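Local coordinates for SIR4-interacting protein SIF2 (Saccharomyces cerevisiae, PDB 1R5M), which acts as a corepressor of transcription within the SET3 complex and antagonizes telomeric silencing in yeast, at residues I164-M167 and T173-W176; L132-W135 and L141-V144; V303-M308 and R313-K318; L271-G276 and S281-Y286; L61-G64 and A70-A73. All coordinates share one frame; numbering follows the deposited sequence.

Contact 1: residues I164-M167 and T173-W176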
# COMPACT_ATOMS: atom_id res chain seq x y z
N ILE A 164 -3.37 12.04 -10.73
CA ILE A 164 -2.68 10.95 -10.07
C ILE A 164 -1.20 11.26 -10.10
O ILE A 164 -0.73 12.05 -10.93
CB ILE A 164 -2.86 9.56 -10.75
CG1 ILE A 164 -2.33 9.59 -12.19
CG2 ILE A 164 -4.32 9.14 -10.71
CD1 ILE A 164 -2.15 8.20 -12.79
N ILE A 165 -0.47 10.67 -9.16
CA ILE A 165 0.98 10.80 -9.11
C ILE A 165 1.45 9.37 -9.28
O ILE A 165 0.92 8.47 -8.63
CB ILE A 165 1.49 11.28 -7.74
CG1 ILE A 165 0.94 12.67 -7.43
CG2 ILE A 165 3.01 11.30 -7.74
CD1 ILE A 165 1.03 13.00 -5.97
N SER A 166 2.41 9.15 -10.16
CA SER A 166 2.93 7.81 -10.36
C SER A 166 4.45 7.87 -10.24
O SER A 166 5.07 8.86 -10.63
CB SER A 166 2.53 7.25 -11.73
OG SER A 166 2.97 8.10 -12.78
N MET A 167 5.04 6.82 -9.68
CA MET A 167 6.48 6.78 -9.53
C MET A 167 6.98 5.39 -9.87
O MET A 167 6.32 4.40 -9.55
CB MET A 167 6.90 7.13 -8.09
CG MET A 167 8.41 7.25 -7.91
SD MET A 167 8.88 7.91 -6.31
CE MET A 167 8.44 6.54 -5.30
N THR A 173 9.12 10.43 -11.23
CA THR A 173 7.79 10.67 -10.69
C THR A 173 7.03 11.60 -11.63
O THR A 173 7.54 12.63 -12.05
CB THR A 173 7.89 11.29 -9.30
OG1 THR A 173 8.69 10.44 -8.46
CG2 THR A 173 6.52 11.45 -8.68
N ILE A 174 5.79 11.22 -11.94
CA ILE A 174 4.97 11.99 -12.85
C ILE A 174 3.64 12.42 -12.26
O ILE A 174 2.97 11.63 -11.59
CB ILE A 174 4.67 11.17 -14.13
CG1 ILE A 174 5.97 10.71 -14.78
CG2 ILE A 174 3.82 11.99 -15.09
CD1 ILE A 174 6.87 11.83 -15.24
N LEU A 175 3.26 13.67 -12.52
CA LEU A 175 1.98 14.22 -12.09
C LEU A 175 1.14 14.22 -13.37
O LEU A 175 1.51 14.86 -14.36
CB LEU A 175 2.13 15.65 -11.57
CG LEU A 175 0.81 16.43 -11.46
CD1 LEU A 175 -0.10 15.79 -10.43
CD2 LEU A 175 1.12 17.88 -11.09
N TRP A 176 0.02 13.50 -13.35
CA TRP A 176 -0.84 13.41 -14.52
C TRP A 176 -2.21 14.03 -14.32
O TRP A 176 -2.74 14.05 -13.22
CB TRP A 176 -1.15 11.95 -14.89
CG TRP A 176 -0.01 11.03 -15.13
CD1 TRP A 176 0.71 10.35 -14.18
CD2 TRP A 176 0.48 10.61 -16.40
NE1 TRP A 176 1.62 9.52 -14.79
CE2 TRP A 176 1.50 9.66 -16.15
CE3 TRP A 176 0.16 10.93 -17.72
CZ2 TRP A 176 2.20 9.03 -17.19
CZ3 TRP A 176 0.86 10.31 -18.75
CH2 TRP A 176 1.86 9.37 -18.48

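Contact 2: residues L132-W135 and L141-V144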
# COMPACT_ATOMS: atom_id res chain seq x y z
N LEU A 132 1.06 2.81 -17.99
CA LEU A 132 -0.08 2.88 -17.09
C LEU A 132 -1.33 2.88 -17.96
O LEU A 132 -1.34 3.48 -19.04
CB LEU A 132 -0.06 4.18 -16.28
CG LEU A 132 1.09 4.44 -15.30
CD1 LEU A 132 1.07 5.91 -14.89
CD2 LEU A 132 0.95 3.54 -14.09
N ARG A 133 -2.37 2.19 -17.51
CA ARG A 133 -3.65 2.17 -18.21
C ARG A 133 -4.74 2.48 -17.19
O ARG A 133 -4.65 2.06 -16.02
CB ARG A 133 -3.90 0.83 -18.90
CG ARG A 133 -3.07 0.70 -20.17
CD ARG A 133 -3.26 -0.60 -20.95
NE ARG A 133 -2.39 -0.51 -22.11
CZ ARG A 133 -2.80 -0.37 -23.37
NH1 ARG A 133 -4.09 -0.33 -23.66
NH2 ARG A 133 -1.90 -0.18 -24.33
N LEU A 134 -5.74 3.23 -17.63
CA LEU A 134 -6.85 3.65 -16.79
C LEU A 134 -8.10 2.92 -17.25
O LEU A 134 -8.41 2.91 -18.45
CB LEU A 134 -7.06 5.16 -16.92
CG LEU A 134 -8.25 5.76 -16.18
CD1 LEU A 134 -8.03 5.66 -14.68
CD2 LEU A 134 -8.42 7.21 -16.60
N TRP A 135 -8.82 2.32 -16.31
CA TRP A 135 -10.02 1.55 -16.62
C TRP A 135 -11.21 1.90 -15.74
O TRP A 135 -11.04 2.40 -14.63
CB TRP A 135 -9.75 0.05 -16.44
CG TRP A 135 -8.39 -0.43 -16.88
CD1 TRP A 135 -7.21 -0.28 -16.21
CD2 TRP A 135 -8.08 -1.15 -18.08
NE1 TRP A 135 -6.18 -0.87 -16.91
CE2 TRP A 135 -6.69 -1.42 -18.06
CE3 TRP A 135 -8.85 -1.61 -19.16
CZ2 TRP A 135 -6.05 -2.12 -19.09
CZ3 TRP A 135 -8.21 -2.30 -20.18
CH2 TRP A 135 -6.83 -2.55 -20.14
N LEU A 141 -11.60 0.32 -21.07
CA LEU A 141 -10.36 1.09 -21.10
C LEU A 141 -10.74 2.56 -21.28
O LEU A 141 -11.52 2.90 -22.17
CB LEU A 141 -9.47 0.63 -22.25
CG LEU A 141 -8.17 1.42 -22.44
CD1 LEU A 141 -7.23 1.18 -21.25
CD2 LEU A 141 -7.49 0.98 -23.73
N LEU A 142 -10.20 3.41 -20.42
CA LEU A 142 -10.49 4.84 -20.47
C LEU A 142 -9.37 5.69 -21.06
O LEU A 142 -9.62 6.66 -21.77
CB LEU A 142 -10.79 5.35 -19.06
CG LEU A 142 -11.96 4.69 -18.34
CD1 LEU A 142 -12.01 5.17 -16.90
CD2 LEU A 142 -13.26 5.01 -19.06
N ASN A 143 -8.13 5.32 -20.77
CA ASN A 143 -7.01 6.11 -21.25
C ASN A 143 -5.72 5.32 -21.09
O ASN A 143 -5.64 4.42 -20.26
CB ASN A 143 -6.92 7.39 -20.40
CG ASN A 143 -6.43 8.59 -21.17
OD1 ASN A 143 -5.82 8.46 -22.23
ND2 ASN A 143 -6.68 9.78 -20.63
N VAL A 144 -4.72 5.65 -21.91
CA VAL A 144 -3.42 5.00 -21.81
C VAL A 144 -2.44 6.11 -21.48
O VAL A 144 -2.33 7.09 -22.22
CB VAL A 144 -3.02 4.32 -23.14
CG1 VAL A 144 -1.64 3.68 -23.00
CG2 VAL A 144 -4.05 3.27 -23.52

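Contact 3: residues V303-M308 and R313-K318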
# COMPACT_ATOMS: atom_id res chain seq x y z
N VAL A 303 -0.22 5.49 15.21
CA VAL A 303 0.27 4.96 13.94
C VAL A 303 0.82 3.58 14.25
O VAL A 303 1.21 3.30 15.39
CB VAL A 303 1.38 5.84 13.30
CG1 VAL A 303 0.79 7.17 12.84
CG2 VAL A 303 2.52 6.06 14.27
N ILE A 304 0.81 2.71 13.25
CA ILE A 304 1.30 1.35 13.44
C ILE A 304 2.27 1.04 12.31
O ILE A 304 2.10 1.49 11.18
CB ILE A 304 0.11 0.35 13.47
CG1 ILE A 304 0.61 -1.05 13.86
CG2 ILE A 304 -0.59 0.31 12.12
CD1 ILE A 304 -0.52 -2.00 14.22
N SER A 305 3.30 0.27 12.64
CA SER A 305 4.31 -0.08 11.65
C SER A 305 4.78 -1.52 11.81
O SER A 305 4.61 -2.12 12.87
CB SER A 305 5.52 0.85 11.80
OG SER A 305 6.04 0.80 13.12
N CYS A 306 5.33 -2.08 10.74
CA CYS A 306 5.88 -3.42 10.80
C CYS A 306 7.21 -3.37 10.06
O CYS A 306 7.43 -2.52 9.19
CB CYS A 306 4.93 -4.48 10.24
SG CYS A 306 4.34 -4.24 8.58
N SER A 307 8.11 -4.28 10.41
CA SER A 307 9.45 -4.22 9.87
C SER A 307 10.10 -5.56 9.55
O SER A 307 9.58 -6.62 9.89
CB SER A 307 10.31 -3.45 10.88
OG SER A 307 11.70 -3.66 10.72
N MET A 308 11.24 -5.48 8.89
CA MET A 308 12.00 -6.67 8.55
C MET A 308 12.54 -7.27 9.84
O MET A 308 13.04 -8.40 9.84
CB MET A 308 13.15 -6.32 7.60
CG MET A 308 12.71 -6.05 6.17
SD MET A 308 12.07 -7.54 5.35
CE MET A 308 13.60 -8.36 4.86
N ARG A 313 4.63 -2.59 15.66
CA ARG A 313 4.64 -1.62 16.75
C ARG A 313 3.56 -0.57 16.60
O ARG A 313 3.38 0.02 15.53
CB ARG A 313 6.01 -0.96 16.84
CG ARG A 313 7.13 -1.95 17.13
CD ARG A 313 8.51 -1.33 17.09
NE ARG A 313 9.55 -2.36 17.16
CZ ARG A 313 10.35 -2.55 18.21
NH1 ARG A 313 10.25 -1.76 19.27
NH2 ARG A 313 11.24 -3.52 18.19
N LEU A 314 2.83 -0.34 17.69
CA LEU A 314 1.75 0.65 17.74
C LEU A 314 2.29 1.82 18.55
O LEU A 314 2.73 1.65 19.69
CB LEU A 314 0.51 0.06 18.40
CG LEU A 314 -0.70 0.99 18.54
CD1 LEU A 314 -1.26 1.32 17.16
CD2 LEU A 314 -1.76 0.31 19.39
N TRP A 315 2.24 3.01 17.97
CA TRP A 315 2.77 4.21 18.60
C TRP A 315 1.70 5.24 18.95
O TRP A 315 0.73 5.41 18.22
CB TRP A 315 3.80 4.87 17.67
CG TRP A 315 4.77 3.91 17.01
CD1 TRP A 315 4.56 3.19 15.86
CD2 TRP A 315 6.10 3.61 17.43
NE1 TRP A 315 5.69 2.47 15.54
CE2 TRP A 315 6.65 2.71 16.49
CE3 TRP A 315 6.89 4.02 18.52
CZ2 TRP A 315 7.95 2.21 16.60
CZ3 TRP A 315 8.18 3.52 18.63
CH2 TRP A 315 8.69 2.63 17.68
N SER A 316 1.90 5.93 20.07
CA SER A 316 0.97 6.96 20.53
C SER A 316 1.53 8.36 20.28
O SER A 316 2.62 8.69 20.74
CB SER A 316 0.70 6.79 22.02
OG SER A 316 0.04 7.93 22.56
N LEU A 317 0.78 9.19 19.55
CA LEU A 317 1.22 10.56 19.31
C LEU A 317 0.97 11.41 20.56
O LEU A 317 1.77 12.28 20.90
CB LEU A 317 0.48 11.17 18.12
CG LEU A 317 1.09 10.90 16.74
CD1 LEU A 317 0.99 9.41 16.40
CD2 LEU A 317 0.36 11.73 15.70
N LYS A 318 -0.13 11.13 21.26
CA LYS A 318 -0.47 11.89 22.46
C LYS A 318 0.53 11.71 23.59
O LYS A 318 0.79 12.64 24.34
CB LYS A 318 -1.88 11.50 22.94
CG LYS A 318 -2.97 11.96 21.98
CD LYS A 318 -4.32 11.34 22.31
CE LYS A 318 -4.91 11.87 23.60
NZ LYS A 318 -6.28 11.30 23.81

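Contact 4: residues L271-G276 and S281-Y286. Unlike the reference sequence in segment 281-286: Cys284 (reference Ser).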
# COMPACT_ATOMS: atom_id res chain seq x y z
N LEU A 271 9.95 6.21 12.11
CA LEU A 271 8.72 6.79 11.59
C LEU A 271 8.79 8.25 11.98
O LEU A 271 9.31 8.58 13.05
CB LEU A 271 7.48 6.20 12.27
CG LEU A 271 7.12 4.74 12.09
CD1 LEU A 271 5.80 4.48 12.79
CD2 LEU A 271 7.03 4.40 10.61
N ARG A 272 8.30 9.12 11.12
CA ARG A 272 8.25 10.53 11.46
C ARG A 272 6.84 11.03 11.16
O ARG A 272 6.15 10.50 10.27
CB ARG A 272 9.30 11.33 10.67
CG ARG A 272 10.70 11.25 11.30
CD ARG A 272 11.74 12.03 10.50
NE ARG A 272 13.09 11.87 11.03
CZ ARG A 272 13.63 12.64 11.98
NH1 ARG A 272 12.94 13.63 12.52
NH2 ARG A 272 14.88 12.41 12.39
N ILE A 273 6.39 12.01 11.94
CA ILE A 273 5.07 12.61 11.78
C ILE A 273 5.35 14.07 11.44
O ILE A 273 6.10 14.74 12.16
CB ILE A 273 4.25 12.54 13.09
CG1 ILE A 273 4.11 11.08 13.55
CG2 ILE A 273 2.88 13.17 12.87
CD1 ILE A 273 3.35 10.18 12.59
N TRP A 274 4.76 14.56 10.35
CA TRP A 274 5.00 15.94 9.94
C TRP A 274 3.77 16.82 9.94
O TRP A 274 2.70 16.42 9.45
CB TRP A 274 5.61 15.98 8.53
CG TRP A 274 6.72 15.01 8.31
CD1 TRP A 274 6.61 13.68 8.03
CD2 TRP A 274 8.13 15.30 8.33
NE1 TRP A 274 7.85 13.12 7.88
CE2 TRP A 274 8.80 14.09 8.05
CE3 TRP A 274 8.88 16.46 8.55
CZ2 TRP A 274 10.20 14.01 7.99
CZ3 TRP A 274 10.27 16.38 8.49
CH2 TRP A 274 10.91 15.16 8.21
N HIS A 275 3.92 18.02 10.48
CA HIS A 275 2.85 19.00 10.54
C HIS A 275 3.17 20.19 9.64
O HIS A 275 2.32 20.66 8.88
CB HIS A 275 2.66 19.51 11.97
CG HIS A 275 1.97 20.83 12.05
ND1 HIS A 275 0.63 20.99 11.77
CD2 HIS A 275 2.44 22.06 12.36
CE1 HIS A 275 0.30 22.27 11.90
NE2 HIS A 275 1.38 22.94 12.26
N GLY A 276 4.41 20.68 9.74
CA GLY A 276 4.84 21.82 8.95
C GLY A 276 5.05 21.49 7.48
O GLY A 276 5.37 20.35 7.13
N SER A 281 10.32 17.51 11.77
CA SER A 281 9.12 16.74 12.05
C SER A 281 8.57 17.00 13.45
O SER A 281 9.27 17.53 14.32
CB SER A 281 9.40 15.24 11.88
OG SER A 281 10.43 14.79 12.75
N GLN A 282 7.31 16.63 13.65
CA GLN A 282 6.62 16.79 14.92
C GLN A 282 6.95 15.63 15.86
O GLN A 282 7.10 15.81 17.07
CB GLN A 282 5.11 16.85 14.67
CG GLN A 282 4.25 16.93 15.91
CD GLN A 282 2.82 17.21 15.55
OE1 GLN A 282 2.51 18.23 14.93
NE2 GLN A 282 1.92 16.31 15.93
N ASN A 283 7.05 14.43 15.29
CA ASN A 283 7.39 13.23 16.06
C ASN A 283 8.39 12.40 15.28
O ASN A 283 8.44 12.46 14.05
CB ASN A 283 6.16 12.34 16.30
CG ASN A 283 5.14 12.98 17.21
OD1 ASN A 283 5.39 13.18 18.41
ND2 ASN A 283 3.98 13.30 16.66
N CYS A 284 9.20 11.63 16.00
CA CYS A 284 10.17 10.73 15.39
C CYS A 284 10.21 9.53 16.32
O CYS A 284 10.62 9.65 17.48
CB CYS A 284 11.56 11.36 15.29
SG CYS A 284 12.74 10.27 14.43
N PHE A 285 9.77 8.38 15.82
CA PHE A 285 9.73 7.16 16.61
C PHE A 285 10.84 6.15 16.30
O PHE A 285 10.90 5.60 15.20
CB PHE A 285 8.37 6.47 16.45
CG PHE A 285 7.21 7.30 16.94
CD1 PHE A 285 6.20 7.70 16.07
CD2 PHE A 285 7.12 7.67 18.28
CE1 PHE A 285 5.13 8.47 16.52
CE2 PHE A 285 6.05 8.43 18.74
CZ PHE A 285 5.05 8.83 17.86
N TYR A 286 11.70 5.93 17.30
CA TYR A 286 12.80 4.97 17.21
C TYR A 286 12.37 3.68 17.88
O TYR A 286 11.58 3.69 18.83
CB TYR A 286 14.05 5.48 17.93
CG TYR A 286 14.71 6.69 17.32
CD1 TYR A 286 14.35 7.98 17.73
CD2 TYR A 286 15.69 6.55 16.34
CE1 TYR A 286 14.96 9.10 17.17
CE2 TYR A 286 16.30 7.66 15.78
CZ TYR A 286 15.94 8.93 16.19
OH TYR A 286 16.54 10.03 15.62

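Contact 5: residues L61-G64 and A70-A73. With SO4 (sulfate ion), chain B.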
# COMPACT_ATOMS: atom_id res chain seq x y z
N LEU A 61 -12.64 -7.39 -6.40
CA LEU A 61 -11.19 -7.47 -6.23
C LEU A 61 -10.47 -7.26 -7.56
O LEU A 61 -10.91 -7.76 -8.60
CB LEU A 61 -10.81 -8.86 -5.68
CG LEU A 61 -9.33 -9.22 -5.56
CD1 LEU A 61 -8.67 -8.32 -4.53
CD2 LEU A 61 -9.18 -10.68 -5.14
N ALA A 62 -9.39 -6.50 -7.53
CA ALA A 62 -8.57 -6.28 -8.72
C ALA A 62 -7.24 -6.95 -8.42
O ALA A 62 -6.67 -6.75 -7.35
CB ALA A 62 -8.36 -4.80 -8.96
N TYR A 63 -6.73 -7.76 -9.34
CA TYR A 63 -5.44 -8.38 -9.09
C TYR A 63 -4.56 -8.40 -10.32
O TYR A 63 -5.04 -8.52 -11.45
CB TYR A 63 -5.63 -9.80 -8.51
CG TYR A 63 -6.34 -10.80 -9.39
CD1 TYR A 63 -5.70 -11.39 -10.47
CD2 TYR A 63 -7.64 -11.21 -9.09
CE1 TYR A 63 -6.32 -12.38 -11.23
CE2 TYR A 63 -8.28 -12.20 -9.85
CZ TYR A 63 -7.61 -12.77 -10.92
OH TYR A 63 -8.21 -13.77 -11.65
N GLY A 64 -3.26 -8.23 -10.10
CA GLY A 64 -2.32 -8.23 -11.20
C GLY A 64 -1.68 -9.58 -11.39
O GLY A 64 -1.44 -10.31 -10.43
N ALA A 70 -4.08 -7.88 -15.82
CA ALA A 70 -4.68 -7.80 -14.49
C ALA A 70 -6.13 -8.19 -14.72
O ALA A 70 -6.61 -8.19 -15.85
CB ALA A 70 -4.59 -6.37 -13.94
N ARG A 71 -6.83 -8.53 -13.65
CA ARG A 71 -8.23 -8.91 -13.79
C ARG A 71 -9.08 -8.31 -12.69
O ARG A 71 -8.61 -8.04 -11.59
CB ARG A 71 -8.38 -10.44 -13.77
CG ARG A 71 -8.02 -11.12 -15.10
CD ARG A 71 -8.27 -12.62 -15.04
NE ARG A 71 -8.34 -13.22 -16.37
CZ ARG A 71 -7.28 -13.49 -17.14
NH1 ARG A 71 -6.06 -13.23 -16.72
NH2 ARG A 71 -7.46 -14.02 -18.34
N LEU A 72 -10.34 -8.06 -13.02
CA LEU A 72 -11.30 -7.55 -12.06
C LEU A 72 -12.19 -8.76 -11.81
O LEU A 72 -12.63 -9.42 -12.75
CB LEU A 72 -12.11 -6.39 -12.64
CG LEU A 72 -11.30 -5.13 -12.99
CD1 LEU A 72 -12.25 -4.04 -13.48
CD2 LEU A 72 -10.53 -4.65 -11.76
N ALA A 73 -12.44 -9.06 -10.54
CA ALA A 73 -13.27 -10.21 -10.21
C ALA A 73 -14.24 -9.90 -9.09
O ALA A 73 -14.02 -8.99 -8.28
CB ALA A 73 -12.39 -11.39 -9.81
S SO4 B . -3.94 -14.92 -19.67
O1 SO4 B . -2.83 -14.08 -20.16
O2 SO4 B . -3.69 -16.33 -20.04
O3 SO4 B . -4.04 -14.80 -18.20
O4 SO4 B . -5.21 -14.48 -20.28

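Contact 1: residues I164-M167 and T173-W176
The indole of Trp176 meets Ser166 OG and Ile164 O at its edge, near the ring plane, while Ile174 CG2 from its own strand lies over one face, displaced toward the rim. Ile164 reaches the ring from an oblique direction, its CG1 lying 3.7 Å from Trp176 CD1. The polar edge is tied down: Trp176 NE1 donates to Ser166 OG at 2.8 Å, and the acceptor sits only 2° out of the ring plane. With chi1 of 57°, Ser166 holds its hydroxyl between its own N and C, turned toward that N-H. The same oxygen is hydrogen-bonded to His148 NE2, so a buried hydroxyl links two aromatic side chains and helps to fix the rotation of the indole.

On the other face of the hairpin, Ile165 and Thr173 touch through their methyls, CG2 to CG2, at 3.6 Å. Thr173 OG1 lies 3.2 Å from Met167 CG, but its hydrogen bond goes to Asn171 O. The Met167 chain then bends at chi3 and leads off toward Pro223.

The backbones are antiparallel. Ile164 and Trp176 form one hydrogen-bonded pair, with Trp176 N to Ile164 O at 2.9 Å; Ser166 and Ile174 form the next, with Ile174 N to Ser166 O at 2.8 Å. The non-hydrogen-bonded pairs are Ile165 with Leu175 and Met167 with Thr173. Strands 163-168 and 173-177 are the two middle strands of one propeller blade, and the Trp-Ser-His linkage is the hydrogen-bond network characteristic of WD repeats, here in WD 3.

Contact 2: residues L132-W135 and L141-V144
A classic beta bulge, with Leu142 and Asn143 both facing Leu134, marks this hairpin between the third and the outermost strand of a WD40 blade. Leu134 O receives Leu142 N at 2.7 Å and, weakly, Asn143 N at 3.4 Å. In return Leu134 N donates to Asn143 O at 2.9 Å. Beyond the bulge, Leu141 pairs with Trp135 and lays its CD1 over the six-membered ring in a CH-pi contact, 3.7 Å from the centroid and 9° off the ring normal. Leu141 CG stands anti to N (chi1 177°), which sends that methyl across the indole. The NE1 of the same ring is hydrogen-bonded to Thr125 OG1 of the adjoining inner strand.

Arg133 and Val144 run side by side. The extended arginine chain brings its guanidinium under Val144 CG2, which lies over one face with NH1 3.6 Å away, whereas Leu141 CD2 meets the group at its edge. On the other side of the sheet, Leu134 CG rests on Leu142 CB at 3.9 Å. Arg133 NE forms a salt bridge with Glu131, so the methyls pack against the flat group while Glu131 answers its charge, which probably limits its motion.

Contact 3: residues V303-M308 and R313-K318
Backbone hydrogen bonds join Val303 to Trp315 and Ser305 to Arg313, two antiparallel hydrogen-bonded pairs on the middle strands of the WD 6 blade. Trp315 N to Val303 O and Arg313 N to Ser305 O each measure 2.8 Å. The non-hydrogen-bonded pair between them, Ile304 with Leu314, adds a CA-H...O contact from Ile304 CA to Arg313 O at 3.2 Å.

One side-chain hydrogen bond crosses the hairpin: Trp315 NE1 donates to Ser305 OG at 3.0 Å, almost straight at 176° and within the indole plane. Ser305 OG is also hydrogen-bonded to His288 NE2, as expected of the Trp-Ser-His network of a WD repeat. Arg313 turns its guanidinium from the hairpin, its NE hydrogen-bonded to Ser311 OG.

Apolar contacts flank these bonds. Val303 CG2, placed between its N and C by a chi1 of -68° for CG1, reaches Trp315 CB at 3.8 Å, while CG1 of the same valine meets Leu317 CD1 at 4.2 Å. Leu314 CD1 touches Ile304 CB at 4.1 Å on the opposite face of the hairpin. The buried Ser305 hydroxyl, with Leu271 of the neighbouring blade packed against it, and the indole N-H both have partners within the fold, and their in-plane bond helps to set the turn of the ring.

Contact 4: residues L271-G276 and S281-Y286
Ile273 O takes two N-H groups from the facing segment 281-286, Gln282 N at 2.7 Å and Asn283 N at 3.3 Å, the mark of a classic beta bulge. Asn283 O accepts from Ile273 N at 3.0 Å, although that donor stands above the carbonyl plane. Further along, Phe285 N donates to Leu271 O at 2.8 Å and Leu271 N to Phe285 O.

The Ser281 hydroxyl is used both ways: besides a weak donation to Asn283 O, it accepts from Arg272 NH1 at 2.8 Å, close to the guanidinium plane. Cys284 SG lies over the centre of that guanidinium, 3.5 Å from CZ, brought there by a chi1 of -176° that sets SG anti to the backbone N. This position is serine in the reference sequence. Ser281 CB sits over the face of the Trp274 six-membered ring, 3.6 Å from its centroid, and Trp274 NE1 donates its N-H to Ser264 OG.

The hairpin joins the third and fourth strands of the blade that holds the WD 5 repeat. Strand 261-266 hydrogen-bonds along the other edge of strand 271-274. Leu271 and Ile273 press on strand 302-307 of the next blade, and the Phe285 ring meets that of Trp315 on strand 311-316, with planes about 20° apart.

Contact 5: residues L61-G64 and A70-A73
Tyr63 and Arg71 share one face of the hairpin, the tyrosine ring and the guanidinium inclined at only 25° to each other. Arg71 crosses the ring with its aliphatic part: CB lies over the face in a CH-pi contact 4.1 Å from the ring centroid, and CD passes Tyr63 OH at 3.6 Å. A chi1 of 62° puts Tyr63 CG between its N and C and swings the ring over the neighbouring strand, where CE2 also reaches Ala73 CB at 4.2 Å. Ala62 and Leu72 meet on the reverse face, CB to CD2 at 3.5 Å, and beside them Ala70 CB lies over against Gly64 CA.

The backbone ladder pairs Leu61 with Ala73 and Tyr63 with Arg71, each through two hydrogen bonds. By register Tyr63 and Ala73 stand where the WD 3 hairpin has Ser166 and Trp176, so this pair cannot make the Trp-Ser bond.

Past the ring, Arg71 extends to a sulfate ion, probably from the crystallisation liquor. Its NH1 and NH2 donate to O3 and O4, both at 3.0 Å, and NH1 also forms a salt bridge with Glu65. Asn67 ND2 and Arg95 NH2 also bond the sulfate. Arg71 divides its charge between Glu65 and the sulfate, so it probably neutralises the anion only in part.

From the N terminus the contacts close in the order 5, 2, 1, 4, 3, each spanning a short hairpin loop; they run in series, and none nests in or crosses another. Contacts 5, 1 and 3 join the two middle strands of the WD 1, WD 3 and WD 6 blades, whereas contacts 2 and 4 add the outermost strand to the third in the blades of WD 2 and WD 5, whose fourth strand follows the repeat. Adjacent blades touch directly: Leu132 of contact 2 packs against Ser166 and Trp176 of contact 1, and Leu271 of contact 4 against Ser305 of contact 3. Contacts 2 and 4, their centres 36 Å apart, lie on opposite sides of the propeller.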